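Local coordinates for RagB/SusD domain protein (PDB 5J5U), which probably binds chitin or chitin-derived oligosaccharides at the outer membrane, as a SusD-like protein of a chitin-utilization locus, at residues 256-262 and 302-308. Numbering follows the deposited sequence.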
loop_
_atom_site.group_PDB
_atom_site.type_symbol
_atom_site.label_atom_id
_atom_site.label_comp_id
_atom_site.label_asym_id
_atom_site.label_seq_id
_atom_site.Cartn_x
_atom_site.Cartn_y
_atom_site.Cartn_z
ATOM N N HIS A 256 9.845 14.291 12.935
ATOM C CA HIS A 256 10.953 13.527 12.365
ATOM C C HIS A 256 11.452 12.510 13.375
ATOM O O HIS A 256 12.642 12.226 13.448
ATOM C CB HIS A 256 12.081 14.464 11.902
ATOM C CG HIS A 256 11.643 15.438 10.856
ATOM N ND1 HIS A 256 11.546 15.102 9.520
ATOM C CD2 HIS A 256 11.218 16.721 10.952
ATOM C CE1 HIS A 256 11.112 16.145 8.838
ATOM N NE2 HIS A 256 10.900 17.139 9.683
ATOM N N GLY A 257 10.520 11.970 14.156
ATOM C CA GLY A 257 10.839 10.972 15.152
ATOM C C GLY A 257 10.668 9.549 14.667
ATOM O O GLY A 257 10.899 8.604 15.423
ATOM N N ASP A 258 10.285 9.377 13.409
ATOM C CA ASP A 258 10.108 8.027 12.880
ATOM C C ASP A 258 11.415 7.479 12.324
ATOM O O ASP A 258 12.157 8.202 11.662
ATOM C CB ASP A 258 9.037 7.985 11.782
ATOM C CG ASP A 258 7.633 8.279 12.307
ATOM O OD1 ASP A 258 7.094 7.464 13.105
ATOM O OD2 ASP A 258 7.059 9.322 11.891
ATOM N N HIS A 259 11.680 6.200 12.608
ATOM C CA HIS A 259 12.798 5.446 12.027
ATOM C C HIS A 259 12.256 4.226 11.327
ATOM O O HIS A 259 11.119 3.819 11.578
ATOM C CB HIS A 259 13.796 4.978 13.083
ATOM C CG HIS A 259 14.300 6.057 13.991
ATOM N ND1 HIS A 259 15.618 6.469 13.995
ATOM C CD2 HIS A 259 13.671 6.797 14.935
ATOM C CE1 HIS A 259 15.780 7.409 14.910
ATOM N NE2 HIS A 259 14.614 7.632 15.489
ATOM N N PHE A 260 13.071 3.617 10.473
ATOM C CA PHE A 260 12.729 2.314 9.918
ATOM C C PHE A 260 12.887 1.259 11.000
ATOM O O PHE A 260 13.657 1.430 11.952
ATOM C CB PHE A 260 13.592 1.983 8.683
ATOM C CG PHE A 260 13.380 2.935 7.537
ATOM C CD1 PHE A 260 12.104 3.190 7.065
ATOM C CD2 PHE A 260 14.452 3.575 6.928
ATOM C CE1 PHE A 260 11.885 4.063 6.020
ATOM C CE2 PHE A 260 14.239 4.449 5.866
ATOM C CZ PHE A 260 12.950 4.693 5.414
ATOM N N SER A 261 12.129 0.182 10.900
ATOM C CA SER A 261 12.200 -0.831 11.944
ATOM C C SER A 261 13.486 -1.655 11.840
ATOM O O SER A 261 14.086 -1.746 10.770
ATOM C CB SER A 261 10.979 -1.737 11.872
ATOM O OG SER A 261 11.089 -2.637 10.787
ATOM N N SER A 262 13.901 -2.262 12.944
ATOM C CA SER A 262 15.068 -3.143 12.924
ATOM C C SER A 262 14.878 -4.300 11.929
ATOM O O SER A 262 15.827 -4.761 11.314
ATOM C CB SER A 262 15.360 -3.682 14.332
ATOM O OG SER A 262 14.249 -4.398 14.865
ATOM N N VAL A 302 15.110 0.720 14.553
ATOM C CA VAL A 302 14.558 0.724 15.904
ATOM C C VAL A 302 13.661 -0.499 16.043
ATOM O O VAL A 302 12.789 -0.729 15.203
ATOM C CB VAL A 302 13.738 2.020 16.214
ATOM C CG1 VAL A 302 13.077 1.919 17.604
ATOM C CG2 VAL A 302 14.618 3.272 16.130
ATOM N N ARG A 303 13.878 -1.278 17.099
ATOM C CA ARG A 303 13.062 -2.453 17.368
ATOM C C ARG A 303 11.578 -2.078 17.539
ATOM O O ARG A 303 11.247 -1.140 18.280
ATOM C CB ARG A 303 13.572 -3.170 18.629
ATOM C CG ARG A 303 12.783 -4.420 19.051
ATOM C CD ARG A 303 13.358 -5.682 18.441
ATOM N NE ARG A 303 12.586 -6.878 18.784
ATOM C CZ ARG A 303 13.031 -8.132 18.654
ATOM N NH1 ARG A 303 14.268 -8.377 18.211
ATOM N NH2 ARG A 303 12.240 -9.146 18.993
ATOM N N PRO A 304 10.689 -2.812 16.853
ATOM C CA PRO A 304 9.241 -2.608 17.024
ATOM C C PRO A 304 8.836 -2.717 18.494
ATOM O O PRO A 304 9.303 -3.596 19.205
ATOM C CB PRO A 304 8.620 -3.736 16.191
ATOM C CG PRO A 304 9.682 -4.072 15.161
ATOM C CD PRO A 304 10.997 -3.877 15.885
ATOM N N GLY A 305 8.002 -1.790 18.951
ATOM C CA GLY A 305 7.575 -1.761 20.335
ATOM C C GLY A 305 8.470 -0.878 21.182
ATOM O O GLY A 305 8.195 -0.645 22.352
ATOM N N VAL A 306 9.527 -0.348 20.580
ATOM C CA VAL A 306 10.499 0.452 21.316
ATOM C C VAL A 306 10.508 1.879 20.794
ATOM O O VAL A 306 10.615 2.095 19.599
ATOM C CB VAL A 306 11.933 -0.170 21.218
ATOM C CG1 VAL A 306 12.982 0.742 21.855
ATOM C CG2 VAL A 306 11.954 -1.561 21.851
ATOM N N PHE A 307 10.349 2.846 21.691
ATOM C CA PHE A 307 10.427 4.267 21.336
ATOM C C PHE A 307 11.889 4.662 21.027
ATOM O O PHE A 307 12.815 3.995 21.498
ATOM C CB PHE A 307 9.883 5.135 22.475
ATOM C CG PHE A 307 8.406 4.945 22.766
ATOM C CD1 PHE A 307 7.437 5.371 21.853
ATOM C CD2 PHE A 307 7.986 4.385 23.973
ATOM C CE1 PHE A 307 6.081 5.227 22.124
ATOM C CE2 PHE A 307 6.629 4.234 24.260
ATOM C CZ PHE A 307 5.679 4.655 23.329
ATOM N N ARG A 308 12.096 5.722 20.243
ATOM C CA ARG A 308 13.453 6.147 19.859
ATOM C C ARG A 308 14.296 6.600 21.064
ATOM O O ARG A 308 15.510 6.416 21.071
ATOM C CB ARG A 308 13.403 7.264 18.796
ATOM C CG ARG A 308 12.839 8.615 19.279
ATOM C CD ARG A 308 12.425 9.549 18.115
ATOM N NE ARG A 308 13.512 9.823 17.170
ATOM C CZ ARG A 308 14.367 10.842 17.277
ATOM N NH1 ARG A 308 14.254 11.704 18.277
ATOM N NH2 ARG A 308 15.336 11.005 16.380
#
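A single beta bridge, Ser261 with Val302, ties the end of strand 259-260 to a long loop of the SusD-like fold, just where helix 262-270 begins. Val302 N donates to Phe260 O (3.1 Å), and Val302 O accepts from Ser262 N (2.9 Å). Beside this bridge, His259 serves both segments. Its flat ring receives the branched Val302 on one face, CG2 lying 3.9 Å from the ring centroid in a CH-pi contact, while at the edge His259 NE2 accepts a hydrogen bond from Arg308 NE, 3.0 Å away. The bend of the Arg308 chain at chi3 (-57°) brings NE back to the ring edge; the ring and guanidinium planes are 25° apart, nearly coplanar. Since ND1 is bonded to Ser319 O, both ring nitrogens are engaged and the ring's rotation is fixed. A leucine in place of His259 would probably leave Arg308 NE and Ser319 O without their hydrogen-bonding mates. Gly257 suits its site because a side chain there would crowd Arg308 CD, which lies 3.2 Å from Gly257 O. Beyond the bridge, Ser262 is small enough for OG to rest 3.4 Å from Pro304 CD. Gly305 suits the type II turn Arg303-Val306, since at its positive phi (92°) a CB would jam against the preceding carbonyl O. Strand 49-50 pairs antiparallel with 259-260, and Pro304, in that turn, and Phe307 just after it pack against helix 53-60.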